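Cytochrome C-type biogenesis protein ccmF (Thermus thermophilus, PDB 6ZMQ) binds heme b in the membrane and, as a cytochrome c heme lyase, probably catalyses attachment of heme to apocytochrome c. Local coordinates at residues L32-Y46 with S139-F153. Residues are numbered along the deposited sequence; the frame is centred on the assembly and turned at random.
With PTY (phosphatidylethanolamine), chain E.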
# COMPACT_ATOMS: atom_id res chain seq x y z
N LEU A 32 9.86 20.45 15.98
CA LEU A 32 9.85 19.69 17.21
C LEU A 32 9.37 20.54 18.38
O LEU A 32 8.61 20.06 19.24
CB LEU A 32 11.25 19.16 17.49
CG LEU A 32 11.45 17.96 18.42
CD1 LEU A 32 12.93 17.71 18.63
CD2 LEU A 32 10.72 18.06 19.74
N ALA A 33 9.78 21.82 18.42
CA ALA A 33 9.37 22.73 19.48
C ALA A 33 7.88 23.04 19.41
O ALA A 33 7.17 23.00 20.44
CB ALA A 33 10.20 24.02 19.42
N PHE A 34 7.37 23.30 18.19
CA PHE A 34 5.94 23.59 18.00
C PHE A 34 5.09 22.37 18.33
O PHE A 34 4.05 22.50 18.99
CB PHE A 34 5.65 24.04 16.57
CG PHE A 34 6.22 25.39 16.21
CD1 PHE A 34 6.20 26.45 17.12
CD2 PHE A 34 6.75 25.60 14.95
CE1 PHE A 34 6.74 27.70 16.78
CE2 PHE A 34 7.30 26.82 14.61
CZ PHE A 34 7.28 27.89 15.52
N SER A 35 5.52 21.18 17.90
CA SER A 35 4.74 19.98 18.17
C SER A 35 4.84 19.53 19.63
O SER A 35 3.87 18.97 20.16
CB SER A 35 5.16 18.87 17.21
OG SER A 35 5.33 19.38 15.90
N LEU A 36 5.98 19.78 20.29
CA LEU A 36 6.11 19.49 21.72
C LEU A 36 5.18 20.35 22.55
O LEU A 36 4.50 19.86 23.47
CB LEU A 36 7.55 19.71 22.20
CG LEU A 36 8.56 18.58 22.38
CD1 LEU A 36 9.96 19.16 22.58
CD2 LEU A 36 8.16 17.65 23.53
N LEU A 37 5.14 21.66 22.26
CA LEU A 37 4.27 22.49 23.07
C LEU A 37 2.81 22.33 22.63
O LEU A 37 1.90 22.55 23.43
CB LEU A 37 4.77 23.94 23.02
CG LEU A 37 4.11 25.02 23.87
CD1 LEU A 37 4.93 25.21 25.14
CD2 LEU A 37 4.05 26.36 23.15
N GLY A 38 2.57 21.86 21.39
CA GLY A 38 1.22 21.46 21.01
C GLY A 38 0.73 20.25 21.77
O GLY A 38 -0.42 20.21 22.21
N LEU A 39 1.61 19.26 21.97
CA LEU A 39 1.28 18.10 22.81
C LEU A 39 1.09 18.51 24.26
O LEU A 39 0.16 18.01 24.92
CB LEU A 39 2.39 17.04 22.64
CG LEU A 39 2.62 15.66 23.28
CD1 LEU A 39 3.41 15.82 24.60
CD2 LEU A 39 1.34 14.83 23.49
N GLY A 40 1.87 19.48 24.75
CA GLY A 40 1.71 19.94 26.13
C GLY A 40 0.43 20.73 26.37
O GLY A 40 -0.26 20.53 27.37
N LEU A 41 0.10 21.65 25.46
CA LEU A 41 -1.12 22.45 25.61
C LEU A 41 -2.37 21.61 25.36
O LEU A 41 -3.38 21.81 26.04
CB LEU A 41 -1.06 23.68 24.68
CG LEU A 41 0.00 24.74 25.01
CD1 LEU A 41 -0.11 25.92 24.08
CD2 LEU A 41 -0.10 25.18 26.45
N ALA A 42 -2.30 20.62 24.46
CA ALA A 42 -3.42 19.71 24.25
C ALA A 42 -3.65 18.82 25.47
O ALA A 42 -4.81 18.57 25.85
CB ALA A 42 -3.19 18.86 23.01
N LEU A 43 -2.57 18.36 26.11
CA LEU A 43 -2.71 17.54 27.30
C LEU A 43 -3.24 18.34 28.49
O LEU A 43 -4.08 17.83 29.25
CB LEU A 43 -1.38 16.87 27.63
CG LEU A 43 -1.12 15.52 26.95
CD1 LEU A 43 0.08 14.82 27.59
CD2 LEU A 43 -2.37 14.61 26.94
N LEU A 44 -2.79 19.59 28.66
CA LEU A 44 -3.38 20.45 29.70
C LEU A 44 -4.84 20.78 29.41
O LEU A 44 -5.65 20.92 30.33
CB LEU A 44 -2.57 21.74 29.87
CG LEU A 44 -1.51 21.86 30.98
CD1 LEU A 44 -0.54 20.67 31.04
CD2 LEU A 44 -0.76 23.18 30.87
N ALA A 45 -5.18 20.91 28.12
CA ALA A 45 -6.55 21.18 27.69
C ALA A 45 -7.49 20.02 28.00
O ALA A 45 -8.67 20.22 28.29
CB ALA A 45 -6.57 21.51 26.20
N TYR A 46 -7.00 18.78 27.88
CA TYR A 46 -7.82 17.65 28.32
C TYR A 46 -7.89 17.58 29.84
O TYR A 46 -8.97 17.36 30.41
CB TYR A 46 -7.31 16.32 27.75
CG TYR A 46 -8.13 15.14 28.26
CD1 TYR A 46 -9.42 14.92 27.78
CD2 TYR A 46 -7.63 14.26 29.23
CE1 TYR A 46 -10.19 13.86 28.24
CE2 TYR A 46 -8.41 13.20 29.70
CZ TYR A 46 -9.68 13.01 29.20
OH TYR A 46 -10.47 11.96 29.63
N SER A 139 -9.05 18.28 21.93
CA SER A 139 -7.79 18.33 22.67
C SER A 139 -7.08 16.98 22.64
O SER A 139 -5.85 16.92 22.51
CB SER A 139 -8.04 18.75 24.11
OG SER A 139 -8.44 17.64 24.90
N LEU A 140 -7.84 15.88 22.71
CA LEU A 140 -7.14 14.60 22.71
C LEU A 140 -6.68 14.14 21.32
O LEU A 140 -5.62 13.48 21.24
CB LEU A 140 -7.98 13.52 23.38
CG LEU A 140 -7.47 13.20 24.80
CD1 LEU A 140 -7.99 11.89 25.27
CD2 LEU A 140 -5.94 13.20 24.95
N VAL A 141 -7.40 14.47 20.23
CA VAL A 141 -6.87 14.14 18.89
C VAL A 141 -5.62 14.96 18.61
O VAL A 141 -4.65 14.44 18.03
CB VAL A 141 -7.91 14.30 17.75
CG1 VAL A 141 -9.01 13.28 17.83
CG2 VAL A 141 -8.46 15.72 17.55
N LEU A 142 -5.58 16.22 19.10
CA LEU A 142 -4.36 17.00 18.94
C LEU A 142 -3.22 16.44 19.78
O LEU A 142 -2.08 16.42 19.30
CB LEU A 142 -4.62 18.47 19.25
CG LEU A 142 -5.54 19.23 18.28
CD1 LEU A 142 -5.37 20.71 18.42
CD2 LEU A 142 -5.25 18.82 16.84
N ALA A 143 -3.52 15.92 20.98
CA ALA A 143 -2.49 15.32 21.84
C ALA A 143 -1.80 14.12 21.18
O ALA A 143 -0.57 14.07 21.10
CB ALA A 143 -3.09 14.92 23.18
N VAL A 144 -2.59 13.19 20.62
CA VAL A 144 -1.96 12.00 20.03
C VAL A 144 -1.31 12.33 18.67
O VAL A 144 -0.23 11.80 18.35
CB VAL A 144 -2.98 10.85 19.95
CG1 VAL A 144 -4.22 11.30 19.31
CG2 VAL A 144 -2.43 9.59 19.25
N LEU A 145 -1.90 13.24 17.87
CA LEU A 145 -1.29 13.58 16.58
C LEU A 145 -0.01 14.40 16.75
O LEU A 145 0.99 14.16 16.04
CB LEU A 145 -2.31 14.29 15.69
CG LEU A 145 -3.49 13.50 15.11
CD1 LEU A 145 -4.24 14.36 14.11
CD2 LEU A 145 -2.98 12.24 14.43
N PHE A 146 0.01 15.33 17.72
CA PHE A 146 1.24 16.03 18.07
C PHE A 146 2.27 15.09 18.69
O PHE A 146 3.47 15.32 18.55
CB PHE A 146 0.96 17.18 19.04
CG PHE A 146 0.53 18.47 18.37
CD1 PHE A 146 1.36 19.09 17.46
CD2 PHE A 146 -0.65 19.11 18.73
CE1 PHE A 146 0.99 20.28 16.86
CE2 PHE A 146 -1.03 20.30 18.14
CZ PHE A 146 -0.20 20.90 17.21
N GLY A 147 1.82 14.01 19.35
CA GLY A 147 2.75 12.99 19.82
C GLY A 147 3.44 12.24 18.69
O GLY A 147 4.64 11.94 18.79
N ILE A 148 2.69 11.90 17.64
CA ILE A 148 3.27 11.22 16.47
C ILE A 148 4.29 12.13 15.78
O ILE A 148 5.39 11.69 15.40
CB ILE A 148 2.17 10.78 15.49
CG1 ILE A 148 1.27 9.71 16.11
CG2 ILE A 148 2.75 10.20 14.21
CD1 ILE A 148 0.01 9.46 15.30
N GLN A 149 3.94 13.41 15.64
CA GLN A 149 4.86 14.41 15.09
C GLN A 149 6.11 14.56 15.96
O GLN A 149 7.22 14.71 15.44
CB GLN A 149 4.17 15.76 14.97
CG GLN A 149 3.00 15.84 14.01
CD GLN A 149 2.44 17.24 13.91
OE1 GLN A 149 1.33 17.45 13.45
NE2 GLN A 149 3.22 18.22 14.36
N VAL A 150 5.93 14.54 17.29
CA VAL A 150 7.05 14.63 18.22
C VAL A 150 7.95 13.41 18.11
O VAL A 150 9.18 13.54 18.15
CB VAL A 150 6.53 14.87 19.65
CG1 VAL A 150 7.48 14.38 20.74
CG2 VAL A 150 6.33 16.34 19.85
N PHE A 151 7.38 12.22 17.87
CA PHE A 151 8.21 11.03 17.64
C PHE A 151 9.00 11.15 16.35
O PHE A 151 10.19 10.81 16.33
CB PHE A 151 7.41 9.73 17.59
CG PHE A 151 8.29 8.53 17.28
CD1 PHE A 151 9.31 8.15 18.15
CD2 PHE A 151 8.17 7.84 16.08
CE1 PHE A 151 10.14 7.07 17.87
CE2 PHE A 151 8.99 6.76 15.79
CZ PHE A 151 9.98 6.38 16.68
N PHE A 152 8.37 11.61 15.27
CA PHE A 152 9.06 11.71 13.98
C PHE A 152 10.17 12.75 14.01
O PHE A 152 11.28 12.50 13.53
CB PHE A 152 8.09 12.05 12.85
CG PHE A 152 7.35 10.86 12.34
CD1 PHE A 152 8.01 9.66 12.14
CD2 PHE A 152 6.00 10.95 12.03
CE1 PHE A 152 7.32 8.56 11.67
CE2 PHE A 152 5.31 9.86 11.56
CZ PHE A 152 5.97 8.66 11.38
N PHE A 153 9.93 13.89 14.65
CA PHE A 153 10.96 14.91 14.64
C PHE A 153 11.99 14.69 15.75
O PHE A 153 13.15 15.10 15.60
CB PHE A 153 10.31 16.29 14.68
CG PHE A 153 9.75 16.70 13.35
CD1 PHE A 153 10.57 17.24 12.37
CD2 PHE A 153 8.41 16.48 13.03
CE1 PHE A 153 10.07 17.59 11.13
CE2 PHE A 153 7.90 16.83 11.79
CZ PHE A 153 8.74 17.38 10.84
C1 PTY E . 19.58 4.22 22.04
C2 PTY E . 25.05 -0.38 22.16
C3 PTY E . 23.67 -0.55 21.55
O4 PTY E . 19.68 5.14 20.99
C5 PTY E . 19.44 1.99 20.85
C6 PTY E . 18.68 3.03 21.70
O7 PTY E . 17.47 3.44 21.07
C8 PTY E . 16.34 3.56 21.92
O10 PTY E . 16.47 3.40 23.08
C11 PTY E . 14.94 3.87 21.36
C12 PTY E . 13.90 4.14 22.47
C13 PTY E . 12.44 3.88 22.02
C14 PTY E . 11.45 4.96 22.48
C15 PTY E . 10.30 5.14 21.47
C16 PTY E . 8.98 5.59 22.13
C17 PTY E . 8.51 6.93 21.54
C18 PTY E . 6.98 7.11 21.58
C19 PTY E . 6.60 8.54 21.19
C20 PTY E . 5.14 8.83 21.55
C21 PTY E . 4.90 10.34 21.72
C22 PTY E . 3.97 10.62 22.91
C23 PTY E . 2.50 10.47 22.50
C24 PTY E . 1.58 10.89 23.65
C25 PTY E . 0.11 10.96 23.20
C26 PTY E . -0.73 9.96 24.01
C27 PTY E . -2.11 10.54 24.31
C28 PTY E . -3.05 9.39 24.64
C29 PTY E . -4.22 9.86 25.49
C30 PTY E . 19.98 6.43 21.44
C31 PTY E . 18.85 7.32 21.96
O30 PTY E . 21.09 6.84 21.43
C32 PTY E . 17.71 7.35 20.94
C33 PTY E . 16.45 8.01 21.52
C34 PTY E . 15.43 8.24 20.39
C35 PTY E . 14.14 8.82 20.97
C36 PTY E . 13.41 9.66 19.92
C37 PTY E . 12.59 10.75 20.62
C38 PTY E . 11.11 10.57 20.29
C39 PTY E . 10.24 11.51 21.13
C40 PTY E . 9.54 10.71 22.23
C41 PTY E . 8.42 11.52 22.88
C42 PTY E . 8.96 12.27 24.10
C43 PTY E . 7.81 12.60 25.04
C44 PTY E . 7.48 14.09 24.90
P1 PTY E . 21.77 1.22 21.93
O11 PTY E . 23.15 0.70 21.19
O12 PTY E . 21.00 0.02 22.43
O13 PTY E . 22.17 2.05 23.12
O14 PTY E . 20.84 2.15 20.92
N1 PTY E . 25.06 -0.94 23.50
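Two transmembrane helices at one flank of the membrane domain, 20-47 and 135-157, pack antiparallel here, the axes of the short segments crossing at -150° and coming within 8.0 Å. G38 of 32-46 meets F146 of 139-153: its CA sits over the centre of the phenyl face, 3.8 Å from the centroid, a CH-pi contact close to the ring normal. The ring reaches this backbone with CG anti to its own carbonyl carbon (chi1 -84°); its CD1 touches S35 CA at 3.6 Å, while V61 of helix 61-81 also packs against F146. One turn further along 32-46, the small A42 sets its CB 3.3 Å from S139 O and also against the CB atoms of L142 and A143. L39, its CG anti to the backbone N (chi1 178°), lays CD2 against A143 O and onto the acyl chain of a phosphatidylethanolamine. That lipid runs along one side of this membrane-embedded helix pair, part of its pocket being lined by L36, L39, L140, A143, G147 and V150; G147 O comes within 3.3 Å of PTY C21. V150 divides its methyls between lipid and helix, CG1 on the acyl chain and CG2 3.5 Å from L36 N. Polar contact is sparse. Q149 NE2 gives S35 OG a weak, bent hydrogen bond of 2.9 Å, and that hydroxyl is also hydrogen-bonded to A31 O. S139 OG lies against Y46 CB, at the edge of the tyrosine ring and near its plane, and is hydrogen-bonded to W136 O. L140 covers a face of the same tyrosine, CD1 lying 4.2 Å from the ring centroid, and its other methyl, CD2, turns to the lipid tail at C29.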